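PDB 5COZ: regulatory protein YycH-like domain-containing protein from Eubacterium rectale, which is of unknown function but is named for a YycH-like regulatory domain and is probably a secreted, membrane-attached lipoprotein. Local coordinates for residues A[159-165]-A[209-213]; A[171-176]-A[244-248]; A[131-136]-A[251-255]; A[79-85]-A[177-181]. All blocks are in the same frame, centred on the assembly; numbering follows the deposited sequence.

Contact 1. Residues A[159-165]-A[209-213]; sequences QLMFMSA and NDTYV. With NA (sodium ion), chain B.
The phenol hydroxyl of Tyr212 is the polar centre: its OH accepts a hydrogen bond from Leu160 N (2.8 Å) and donates one to Met163 O (2.7 Å). Residues 159-165 form an irregular loop curling round it, closed by Ala165 N bonding to Gln159 OE1 at 3.0 Å, while Gln159 NE2 donates to Asp157 O. Leu160 and Asp210 form the nearest CA pair (7.1 Å). Asp210, just before strand 211-213, binds sodium through OD1 (2.5 Å), as does Gln208; Asp210 OD2 accepts from water 1 (2.6 Å), which accepts from Met161 N (2.8 Å). Ser164 N-caps helix 165-178, its OG bonded to Glu167 N; through its own two bonds Tyr212 ties the loop at this helix start to strand 211-220. With chi1 m, the Tyr212 ring receives Leu160 CD1 over one face, a CH-pi contact 3.7 Å from the centroid. Phe162 (chi1 p) meets it obliquely, CZ 3.8 Å from Tyr212 CD2, planes at 60°; selenomethionine Met163 sets CG 3.8 Å from Tyr212 CE2.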
loop_
_atom_site.group_PDB
_atom_site.type_symbol
_atom_site.label_atom_id
_atom_site.label_comp_id
_atom_site.label_asym_id
_atom_site.label_seq_id
_atom_site.Cartn_x
_atom_site.Cartn_y
_atom_site.Cartn_z
ATOM N N GLN A 159 8.083 19.657 6.121
ATOM C CA GLN A 159 6.982 20.411 5.540
ATOM C C GLN A 159 7.491 21.121 4.315
ATOM O O GLN A 159 8.429 21.912 4.425
ATOM C CB GLN A 159 6.434 21.445 6.551
ATOM C CG GLN A 159 6.117 20.841 7.920
ATOM C CD GLN A 159 4.895 19.974 7.854
ATOM O OE1 GLN A 159 3.816 20.423 7.434
ATOM N NE2 GLN A 159 5.076 18.684 8.157
ATOM N N LEU A 160 6.910 20.846 3.157
ATOM C CA LEU A 160 7.329 21.521 1.925
ATOM C C LEU A 160 6.814 22.942 1.947
ATOM O O LEU A 160 5.949 23.272 2.775
ATOM C CB LEU A 160 6.881 20.757 0.693
ATOM C CG LEU A 160 7.468 19.331 0.621
ATOM C CD1 LEU A 160 6.838 18.553 -0.526
ATOM C CD2 LEU A 160 9.020 19.362 0.460
HETATM N N MSE A 161 7.370 23.814 1.101
HETATM C CA MSE A 161 7.042 25.219 1.246
HETATM C C MSE A 161 5.777 25.689 0.539
HETATM O O MSE A 161 5.294 26.775 0.881
HETATM C CB MSE A 161 8.215 26.078 0.809
HETATM C CG MSE A 161 9.331 26.060 1.846
HETATM SE SE MSE A 161 10.695 27.397 1.517
HETATM C CE MSE A 161 11.604 26.431 0.179
ATOM N N PHE A 162 5.220 24.907 -0.394
ATOM C CA PHE A 162 4.047 25.370 -1.137
ATOM C C PHE A 162 2.744 25.096 -0.390
ATOM O O PHE A 162 1.738 25.738 -0.699
ATOM C CB PHE A 162 4.014 24.753 -2.542
ATOM C CG PHE A 162 4.064 23.239 -2.560
ATOM C CD1 PHE A 162 2.892 22.486 -2.525
ATOM C CD2 PHE A 162 5.278 22.568 -2.671
ATOM C CE1 PHE A 162 2.946 21.085 -2.559
ATOM C CE2 PHE A 162 5.327 21.176 -2.714
ATOM C CZ PHE A 162 4.164 20.443 -2.624
HETATM N N MSE A 163 2.755 24.143 0.565
HETATM C CA MSE A 163 1.590 23.846 1.393
HETATM C C MSE A 163 2.021 22.935 2.534
HETATM O O MSE A 163 2.979 22.166 2.405
HETATM C CB MSE A 163 0.418 23.244 0.583
HETATM C CG MSE A 163 0.585 21.763 0.257
HETATM SE SE MSE A 163 -0.635 21.087 -1.090
HETATM C CE MSE A 163 -2.286 21.744 -0.400
ATOM N N SER A 164 1.323 23.049 3.668
ATOM C CA SER A 164 1.653 22.224 4.822
ATOM C C SER A 164 1.227 20.775 4.570
ATOM O O SER A 164 0.363 20.510 3.714
ATOM C CB SER A 164 0.971 22.748 6.082
ATOM O OG SER A 164 -0.433 22.551 5.980
ATOM N N ALA A 165 1.795 19.848 5.341
ATOM C CA ALA A 165 1.404 18.442 5.222
ATOM C C ALA A 165 -0.071 18.265 5.586
ATOM O O ALA A 165 -0.762 17.474 4.942
ATOM C CB ALA A 165 2.269 17.590 6.120
ATOM N N ASN A 209 11.336 18.180 -8.527
ATOM C CA ASN A 209 10.239 19.056 -8.109
ATOM C C ASN A 209 9.690 18.577 -6.775
ATOM O O ASN A 209 9.284 17.413 -6.683
ATOM C CB ASN A 209 9.121 19.056 -9.161
ATOM C CG ASN A 209 9.541 19.673 -10.458
ATOM O OD1 ASN A 209 9.880 20.855 -10.512
ATOM N ND2 ASN A 209 9.581 18.870 -11.513
ATOM N N ASP A 210 9.650 19.463 -5.754
ATOM C CA ASP A 210 9.167 19.071 -4.431
ATOM C C ASP A 210 7.737 18.545 -4.525
ATOM O O ASP A 210 6.845 19.244 -5.016
ATOM C CB ASP A 210 9.278 20.223 -3.431
ATOM C CG ASP A 210 10.696 20.569 -3.035
ATOM O OD1 ASP A 210 11.640 19.895 -3.518
ATOM O OD2 ASP A 210 10.868 21.504 -2.232
ATOM N N THR A 211 7.532 17.317 -4.060
ATOM C CA THR A 211 6.246 16.636 -4.185
ATOM C C THR A 211 5.915 15.879 -2.913
ATOM O O THR A 211 6.795 15.236 -2.325
ATOM C CB THR A 211 6.366 15.641 -5.373
ATOM O OG1 THR A 211 6.676 16.362 -6.578
ATOM C CG2 THR A 211 5.105 14.816 -5.611
ATOM N N TYR A 212 4.659 15.967 -2.471
ATOM C CA TYR A 212 4.165 15.094 -1.408
ATOM C C TYR A 212 3.545 13.870 -2.055
ATOM O O TYR A 212 2.824 14.034 -3.043
ATOM C CB TYR A 212 3.046 15.770 -0.612
ATOM C CG TYR A 212 3.439 16.869 0.330
ATOM C CD1 TYR A 212 4.265 16.613 1.429
ATOM C CD2 TYR A 212 2.906 18.143 0.194
ATOM C CE1 TYR A 212 4.564 17.608 2.351
ATOM C CE2 TYR A 212 3.175 19.141 1.128
ATOM C CZ TYR A 212 3.998 18.867 2.212
ATOM O OH TYR A 212 4.276 19.868 3.120
ATOM N N VAL A 213 3.748 12.679 -1.506
ATOM C CA VAL A 213 3.082 11.473 -2.001
ATOM C C VAL A 213 2.333 10.841 -0.851
ATOM O O VAL A 213 2.954 10.425 0.133
ATOM C CB VAL A 213 4.060 10.457 -2.634
ATOM C CG1 VAL A 213 3.338 9.147 -3.007
ATOM C CG2 VAL A 213 4.742 11.046 -3.866
HETATM NA NA NA B . 13.926 20.708 -4.095
HETATM O O HOH W 1 9.177 23.083 -0.959
HETATM O O HOH W 2 13.159 22.760 -2.841
HETATM O O HOH W 3 13.275 21.622 -6.092
#

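Contact 2. Residues A[171-176]-A[244-248]; sequences LAVKTA and LVIAM
Strand 244-248 runs beneath helix 171-176, their axes 9.5 Å apart at closest and their directions 132° apart. Ala172 lies over Ile246 (CA to CA 6.4 Å) and Ala176 over Leu244 (8.4 Å), so one helical turn spans two strand residues. Leu244 comes first, pointing toward the helix with chi1 t and chi2 p; its CD2 lies 4.0 Å from Ala176 CB. Val245 turns to the other face of the sheet, where it meets Val213. Ile246, chi1 m and chi2 t, reaches furthest into the helix surface: CD1 is 3.6 Å from Ala172 O and 4.2 Å from Thr175 CB. The small side chains of Ala172 and Ala176 leave room for this methyl. Ala247 again faces away, and Met248, a selenomethionine with chi1 p, brings SE to 3.9 Å from Leu171 CD2 and CE to 4.2 Å from Ala172 CB. This is alpha/beta layer packing, with helix 165-178 covering one face of an antiparallel sheet. Thr175 can sit in this apolar layer because its OG1 donates to Leu171 O (2.7 Å) within the helix. No hydrogen bond crosses between the segments, so dispersion, apolar burial and complementary shape hold them together.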
loop_
_atom_site.group_PDB
_atom_site.type_symbol
_atom_site.label_atom_id
_atom_site.label_comp_id
_atom_site.label_asym_id
_atom_site.label_seq_id
_atom_site.Cartn_x
_atom_site.Cartn_y
_atom_site.Cartn_z
ATOM N N LEU A 171 -6.395 17.800 1.009
ATOM C CA LEU A 171 -6.655 17.666 -0.417
ATOM C C LEU A 171 -6.676 16.180 -0.840
ATOM O O LEU A 171 -7.508 15.784 -1.659
ATOM C CB LEU A 171 -5.608 18.451 -1.219
ATOM C CG LEU A 171 -5.730 18.415 -2.744
ATOM C CD1 LEU A 171 -7.136 18.834 -3.234
ATOM C CD2 LEU A 171 -4.628 19.246 -3.376
ATOM N N ALA A 172 -5.778 15.361 -0.268
ATOM C CA ALA A 172 -5.769 13.921 -0.608
ATOM C C ALA A 172 -7.089 13.246 -0.148
ATOM O O ALA A 172 -7.685 12.489 -0.911
ATOM C CB ALA A 172 -4.571 13.248 0.033
ATOM N N VAL A 173 -7.585 13.617 1.065
ATOM C CA VAL A 173 -8.821 13.056 1.639
ATOM C C VAL A 173 -10.026 13.492 0.781
ATOM O O VAL A 173 -10.888 12.671 0.450
ATOM C CB VAL A 173 -8.934 13.491 3.130
ATOM C CG1 VAL A 173 -10.357 13.278 3.669
ATOM C CG2 VAL A 173 -7.912 12.745 3.993
ATOM N N LYS A 174 -10.044 14.770 0.379
ATOM C CA LYS A 174 -11.104 15.321 -0.471
ATOM C C LYS A 174 -11.108 14.609 -1.837
ATOM O O LYS A 174 -12.177 14.264 -2.341
ATOM C CB LYS A 174 -10.910 16.841 -0.629
ATOM C CG LYS A 174 -11.906 17.541 -1.548
ATOM C CD LYS A 174 -11.402 18.962 -1.830
ATOM C CE LYS A 174 -12.214 19.703 -2.868
ATOM N NZ LYS A 174 -13.469 20.251 -2.295
ATOM N N THR A 175 -9.915 14.297 -2.382
ATOM C CA THR A 175 -9.821 13.620 -3.686
ATOM C C THR A 175 -10.331 12.174 -3.598
ATOM O O THR A 175 -11.058 11.730 -4.482
ATOM C CB THR A 175 -8.378 13.676 -4.208
ATOM O OG1 THR A 175 -7.979 15.053 -4.258
ATOM C CG2 THR A 175 -8.235 13.067 -5.601
ATOM N N ALA A 176 -9.944 11.436 -2.537
ATOM C CA ALA A 176 -10.438 10.064 -2.396
ATOM C C ALA A 176 -11.968 10.067 -2.262
ATOM O O ALA A 176 -12.632 9.194 -2.805
ATOM C CB ALA A 176 -9.791 9.389 -1.186
ATOM N N LEU A 244 -3.708 3.496 -2.828
ATOM C CA LEU A 244 -4.176 4.582 -3.699
ATOM C C LEU A 244 -3.097 5.676 -3.537
ATOM O O LEU A 244 -2.878 6.187 -2.413
ATOM C CB LEU A 244 -5.567 5.056 -3.224
ATOM C CG LEU A 244 -6.085 6.379 -3.829
ATOM C CD1 LEU A 244 -6.316 6.275 -5.326
ATOM C CD2 LEU A 244 -7.423 6.836 -3.111
ATOM N N VAL A 245 -2.346 5.962 -4.635
ATOM C CA VAL A 245 -1.227 6.896 -4.578
ATOM C C VAL A 245 -1.679 8.264 -5.078
ATOM O O VAL A 245 -2.182 8.360 -6.191
ATOM C CB VAL A 245 -0.024 6.369 -5.379
ATOM C CG1 VAL A 245 1.178 7.311 -5.198
ATOM C CG2 VAL A 245 0.359 4.951 -4.935
ATOM N N ILE A 246 -1.573 9.288 -4.229
ATOM C CA ILE A 246 -1.950 10.649 -4.618
ATOM C C ILE A 246 -0.777 11.540 -4.335
ATOM O O ILE A 246 -0.378 11.699 -3.176
ATOM C CB ILE A 246 -3.206 11.126 -3.857
ATOM C CG1 ILE A 246 -4.345 10.048 -3.898
ATOM C CG2 ILE A 246 -3.665 12.497 -4.435
ATOM C CD1 ILE A 246 -5.752 10.528 -3.284
ATOM N N ALA A 247 -0.201 12.108 -5.389
ATOM C CA ALA A 247 0.940 13.015 -5.211
ATOM C C ALA A 247 0.559 14.417 -5.589
ATOM O O ALA A 247 -0.308 14.602 -6.457
ATOM C CB ALA A 247 2.114 12.565 -6.053
HETATM N N MSE A 248 1.222 15.405 -4.976
HETATM C CA MSE A 248 0.959 16.798 -5.329
HETATM C C MSE A 248 2.207 17.645 -5.201
HETATM O O MSE A 248 3.062 17.390 -4.349
HETATM C CB MSE A 248 -0.159 17.388 -4.477
HETATM C CG MSE A 248 0.126 17.312 -3.001
HETATM SE SE MSE A 248 -1.455 17.541 -1.931
HETATM C CE MSE A 248 -2.381 15.945 -2.267
#

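Contact 3. Residues A[131-136]-A[251-255]; sequences DGKLAV and KGISF
This is a close helix-on-sheet contact, partly buried, in which helix 130-137 sits on strand 252-258 of the antiparallel sheet. The axes of helix 131-136 and strand 252-255 approach to 6.5 Å, with a signed crossing angle of -59°, and Gly132 and Ser254 bring their CA atoms to 4.4 Å. Such closeness demands glycine at 132: a CB there would lie 1.8 Å from Ser254 O, whereas the bare CA makes a nearly straight CA-H...O contact with Ser254 O at 3.3 Å. One turn on, Val136 (chi1 t) lays CG1 over one face of the Phe255 ring, 3.8 Å from the centroid, a CH-pi contact. Phe255, chi1 t, thus fills the space beneath the helix with its ring, whose CD2 is 3.8 Å from Gly132 O. At the solvent-facing end, Lys251 extends an NZ to Asp131 OD2 at 3.4 Å, a salt bridge whose hydrogen bond is weak. Gly252 follows with phi 112° and psi -159°, backbone angles that would jam a CB against the preceding carbonyl, so glycine suits the entry to the strand after the hairpin turn. Ser254 drops to psi -11° at phi -122°, out of the extended range, Phe255 returns to it (-160°/130°), and both face Ala247 on neighbouring strand 244-249: a classic beta bulge.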
loop_
_atom_site.group_PDB
_atom_site.type_symbol
_atom_site.label_atom_id
_atom_site.label_comp_id
_atom_site.label_asym_id
_atom_site.label_seq_id
_atom_site.Cartn_x
_atom_site.Cartn_y
_atom_site.Cartn_z
ATOM N N ASP A 131 5.601 16.222 -14.748
ATOM C CA ASP A 131 6.407 16.348 -13.529
ATOM C C ASP A 131 6.046 15.253 -12.493
ATOM O O ASP A 131 6.934 14.692 -11.847
ATOM C CB ASP A 131 6.233 17.731 -12.887
ATOM C CG ASP A 131 6.801 18.889 -13.697
ATOM O OD1 ASP A 131 7.503 18.627 -14.702
ATOM O OD2 ASP A 131 6.556 20.060 -13.313
ATOM N N GLY A 132 4.766 14.928 -12.378
ATOM C CA GLY A 132 4.324 13.890 -11.446
ATOM C C GLY A 132 4.851 12.521 -11.839
ATOM O O GLY A 132 5.363 11.769 -11.012
ATOM N N LYS A 133 4.744 12.205 -13.122
ATOM C CA LYS A 133 5.308 10.971 -13.684
ATOM C C LYS A 133 6.802 10.837 -13.313
ATOM O O LYS A 133 7.223 9.794 -12.798
ATOM C CB LYS A 133 5.153 10.977 -15.215
ATOM C CG LYS A 133 5.641 9.679 -15.853
ATOM C CD LYS A 133 5.420 9.675 -17.357
ATOM C CE LYS A 133 6.624 10.078 -18.129
ATOM N NZ LYS A 133 6.470 9.742 -19.572
ATOM N N LEU A 134 7.591 11.897 -13.558
ATOM C CA LEU A 134 9.022 11.798 -13.277
ATOM C C LEU A 134 9.317 11.755 -11.778
ATOM O O LEU A 134 10.207 11.009 -11.364
ATOM C CB LEU A 134 9.793 12.918 -13.934
ATOM C CG LEU A 134 9.665 13.026 -15.480
ATOM C CD1 LEU A 134 10.650 14.004 -16.002
ATOM C CD2 LEU A 134 9.897 11.677 -16.197
ATOM N N ALA A 135 8.557 12.504 -10.959
ATOM C CA ALA A 135 8.780 12.448 -9.515
ATOM C C ALA A 135 8.506 11.073 -8.929
ATOM O O ALA A 135 9.290 10.581 -8.118
ATOM C CB ALA A 135 7.906 13.472 -8.803
ATOM N N VAL A 136 7.382 10.445 -9.331
ATOM C CA VAL A 136 7.011 9.202 -8.683
ATOM C C VAL A 136 7.569 7.961 -9.388
ATOM O O VAL A 136 7.768 6.949 -8.715
ATOM C CB VAL A 136 5.452 9.144 -8.564
ATOM C CG1 VAL A 136 4.974 7.872 -7.861
ATOM C CG2 VAL A 136 4.922 10.387 -7.849
ATOM N N LYS A 251 1.841 22.876 -8.205
ATOM C CA LYS A 251 0.804 23.055 -9.239
ATOM C C LYS A 251 -0.488 22.293 -8.896
ATOM O O LYS A 251 -1.496 22.462 -9.592
ATOM C CB LYS A 251 1.342 22.639 -10.610
ATOM C CG LYS A 251 2.401 23.615 -11.144
ATOM C CD LYS A 251 2.933 23.189 -12.500
ATOM C CE LYS A 251 4.416 23.401 -12.631
ATOM N NZ LYS A 251 4.920 22.930 -13.949
ATOM N N GLY A 252 -0.475 21.510 -7.811
ATOM C CA GLY A 252 -1.632 20.722 -7.397
ATOM C C GLY A 252 -1.354 19.237 -7.558
ATOM O O GLY A 252 -0.182 18.832 -7.619
ATOM N N ILE A 253 -2.409 18.401 -7.643
ATOM C CA ILE A 253 -2.257 16.963 -7.819
ATOM C C ILE A 253 -1.444 16.708 -9.089
ATOM O O ILE A 253 -1.748 17.290 -10.130
ATOM C CB ILE A 253 -3.644 16.251 -7.868
ATOM C CG1 ILE A 253 -4.531 16.603 -6.633
ATOM C CG2 ILE A 253 -3.526 14.724 -8.090
ATOM C CD1 ILE A 253 -4.041 16.133 -5.293
ATOM N N SER A 254 -0.430 15.856 -9.006
ATOM C CA SER A 254 0.425 15.570 -10.150
ATOM C C SER A 254 0.456 14.091 -10.532
ATOM O O SER A 254 0.995 13.753 -11.578
ATOM C CB SER A 254 1.846 16.025 -9.808
ATOM O OG SER A 254 2.295 15.270 -8.687
ATOM N N PHE A 255 -0.085 13.202 -9.687
ATOM C CA PHE A 255 -0.033 11.764 -9.920
ATOM C C PHE A 255 -1.111 11.107 -9.100
ATOM O O PHE A 255 -1.233 11.400 -7.910
ATOM C CB PHE A 255 1.369 11.247 -9.509
ATOM C CG PHE A 255 1.641 9.792 -9.780
ATOM C CD1 PHE A 255 1.262 8.817 -8.865
ATOM C CD2 PHE A 255 2.342 9.401 -10.912
ATOM C CE1 PHE A 255 1.545 7.466 -9.100
ATOM C CE2 PHE A 255 2.641 8.051 -11.135
ATOM C CZ PHE A 255 2.261 7.103 -10.216
#

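Contact 4. Residues A[79-85]-A[177-181]; sequences LMEKLAK and KELEI
Lys82 and Lys85, one turn apart on helix 73-87, reach toward the end of helix 165-178, with Lys82 nearest Leu179 (CA to CA 6.5 Å). Lys85, trans through chi3 and m at chi4, brings NZ 3.0 Å from OE2 of Glu178 (chi1 m, chi2 t), a salt bridge. Glu178 OE1 accepts from water 4 (2.7 Å), which also donates to Lys82 O (3.0 Å). Lys82, chi1 m then trans, lays CE 3.4 Å from Glu178 O and turns NZ (chi4 p) to water 5 (2.8 Å), which bonds weakly to Glu180 OE1 (3.4 Å); Lys82 NZ to Glu180 OE1, 4.3 Å, is beyond a salt bridge. Below, Leu179 (m, t) inserts CD2 among Leu79 CD1 (3.9 Å), Lys82 CB (3.8 Å) and Leu83 CD2 (4.1 Å). Glu180 (phi 64°, psi 40°) closes the helix in a Schellman motif. Leu79 and Leu83 also pack on Ile258. Lys82 thus lends methylenes to the leucine cluster, while salt bridge and waters satisfy the charged ends at the surface.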
loop_
_atom_site.group_PDB
_atom_site.type_symbol
_atom_site.label_atom_id
_atom_site.label_comp_id
_atom_site.label_asym_id
_atom_site.label_seq_id
_atom_site.Cartn_x
_atom_site.Cartn_y
_atom_site.Cartn_z
ATOM N N LEU A 79 -15.086 8.108 -14.431
ATOM C CA LEU A 79 -13.840 8.071 -13.680
ATOM C C LEU A 79 -12.806 9.010 -14.355
ATOM O O LEU A 79 -12.108 9.784 -13.678
ATOM C CB LEU A 79 -13.336 6.639 -13.611
ATOM C CG LEU A 79 -11.973 6.457 -12.911
ATOM C CD1 LEU A 79 -11.989 7.047 -11.487
ATOM C CD2 LEU A 79 -11.569 4.965 -12.914
HETATM N N MSE A 80 -12.735 8.983 -15.698
HETATM C CA MSE A 80 -11.857 9.854 -16.438
HETATM C C MSE A 80 -12.094 11.333 -16.044
HETATM O O MSE A 80 -11.130 12.065 -15.854
HETATM C CB MSE A 80 -12.017 9.649 -17.974
HETATM C CG MSE A 80 -11.183 10.644 -18.809
HETATM SE SE MSE A 80 -12.085 12.359 -19.137
HETATM C CE MSE A 80 -13.590 11.652 -20.235
ATOM N N GLU A 81 -13.360 11.778 -15.948
ATOM C CA GLU A 81 -13.591 13.188 -15.642
ATOM C C GLU A 81 -13.129 13.531 -14.239
ATOM O O GLU A 81 -12.591 14.617 -14.057
ATOM C CB GLU A 81 -15.069 13.561 -15.808
ATOM C CG GLU A 81 -15.538 13.469 -17.248
ATOM C CD GLU A 81 -16.786 14.302 -17.459
ATOM O OE1 GLU A 81 -16.725 15.541 -17.264
ATOM O OE2 GLU A 81 -17.834 13.706 -17.807
ATOM N N LYS A 82 -13.310 12.604 -13.277
ATOM C CA LYS A 82 -12.846 12.862 -11.907
ATOM C C LYS A 82 -11.323 12.947 -11.893
ATOM O O LYS A 82 -10.773 13.852 -11.266
ATOM C CB LYS A 82 -13.335 11.788 -10.957
ATOM C CG LYS A 82 -14.846 11.801 -10.780
ATOM C CD LYS A 82 -15.260 10.598 -9.955
ATOM C CE LYS A 82 -16.735 10.552 -9.650
ATOM N NZ LYS A 82 -17.527 10.118 -10.827
ATOM N N LEU A 83 -10.636 12.052 -12.638
ATOM C CA LEU A 83 -9.175 12.109 -12.715
ATOM C C LEU A 83 -8.694 13.362 -13.427
ATOM O O LEU A 83 -7.680 13.937 -13.022
ATOM C CB LEU A 83 -8.621 10.875 -13.417
ATOM C CG LEU A 83 -8.854 9.557 -12.676
ATOM C CD1 LEU A 83 -8.496 8.388 -13.559
ATOM C CD2 LEU A 83 -8.052 9.501 -11.361
ATOM N N ALA A 84 -9.396 13.793 -14.504
ATOM C CA ALA A 84 -9.046 15.003 -15.235
ATOM C C ALA A 84 -9.197 16.240 -14.336
ATOM O O ALA A 84 -8.355 17.131 -14.423
ATOM C CB ALA A 84 -9.930 15.141 -16.486
ATOM N N LYS A 85 -10.227 16.268 -13.457
ATOM C CA LYS A 85 -10.408 17.391 -12.514
ATOM C C LYS A 85 -9.201 17.452 -11.556
ATOM O O LYS A 85 -8.596 18.510 -11.353
ATOM C CB LYS A 85 -11.723 17.232 -11.730
ATOM C CG LYS A 85 -12.027 18.405 -10.786
ATOM C CD LYS A 85 -13.027 18.009 -9.713
ATOM C CE LYS A 85 -13.263 19.088 -8.675
ATOM N NZ LYS A 85 -12.123 19.221 -7.729
ATOM N N LYS A 177 -12.533 11.083 -1.556
ATOM C CA LYS A 177 -13.985 11.202 -1.391
ATOM C C LYS A 177 -14.641 11.463 -2.748
ATOM O O LYS A 177 -15.631 10.804 -3.074
ATOM C CB LYS A 177 -14.317 12.314 -0.396
ATOM C CG LYS A 177 -15.802 12.434 -0.062
ATOM C CD LYS A 177 -16.017 13.586 0.912
ATOM C CE LYS A 177 -17.474 13.940 1.106
ATOM N NZ LYS A 177 -18.189 12.922 1.921
ATOM N N GLU A 178 -14.083 12.392 -3.549
ATOM C CA GLU A 178 -14.581 12.676 -4.913
ATOM C C GLU A 178 -14.564 11.441 -5.783
ATOM O O GLU A 178 -15.457 11.242 -6.604
ATOM C CB GLU A 178 -13.699 13.713 -5.619
ATOM C CG GLU A 178 -13.699 15.117 -5.063
ATOM C CD GLU A 178 -12.677 16.057 -5.687
ATOM O OE1 GLU A 178 -11.697 15.585 -6.313
ATOM O OE2 GLU A 178 -12.862 17.284 -5.541
ATOM N N LEU A 179 -13.524 10.593 -5.613
ATOM C CA LEU A 179 -13.391 9.383 -6.418
ATOM C C LEU A 179 -14.307 8.261 -5.939
ATOM O O LEU A 179 -14.373 7.200 -6.570
ATOM C CB LEU A 179 -11.919 8.903 -6.364
ATOM C CG LEU A 179 -10.906 9.711 -7.165
ATOM C CD1 LEU A 179 -9.482 9.272 -6.804
ATOM C CD2 LEU A 179 -11.150 9.593 -8.684
ATOM N N GLU A 180 -14.969 8.473 -4.773
ATOM C CA GLU A 180 -15.887 7.515 -4.167
ATOM C C GLU A 180 -15.141 6.248 -3.775
ATOM O O GLU A 180 -15.662 5.136 -3.881
ATOM C CB GLU A 180 -17.112 7.210 -5.065
ATOM C CG GLU A 180 -17.844 8.471 -5.501
ATOM C CD GLU A 180 -18.961 8.245 -6.501
ATOM O OE1 GLU A 180 -18.727 7.564 -7.523
ATOM O OE2 GLU A 180 -20.056 8.810 -6.291
ATOM N N ILE A 181 -13.906 6.439 -3.251
ATOM C CA ILE A 181 -13.111 5.324 -2.778
ATOM C C ILE A 181 -13.005 5.440 -1.272
ATOM O O ILE A 181 -12.349 6.365 -0.769
ATOM C CB ILE A 181 -11.699 5.274 -3.445
ATOM C CG1 ILE A 181 -11.786 5.259 -4.991
ATOM C CG2 ILE A 181 -10.895 4.047 -2.905
ATOM C CD1 ILE A 181 -10.420 5.433 -5.685
HETATM O O HOH W 4 -12.230 14.450 -8.744
HETATM O O HOH W 5 -19.744 8.461 -10.660
#

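How the contacts relate
From the N terminus, helix 73-87 opens contact 4, whose loop closes at 177-181. Helix 130-137 then opens contact 3, which closes only at 251-255; contacts 1 and 2 are nested inside that loop and cross each other, while contact 4 crosses all three. Residues 159-165 lead into helix 165-178, which serves contact 2 and then contact 4. Strands 211-220, 244-249 and 252-258 lie side by side in the antiparallel sheet, so contacts 1, 2 and 3 are joined through it: Tyr212 N meets Met248 O, and Ala247 N meets Phe255 O, each at 2.8 Å. Contacts 2 and 3 bind two helices to the sheet; contact 4 joins helix 73-87 to the end of helix 165-178.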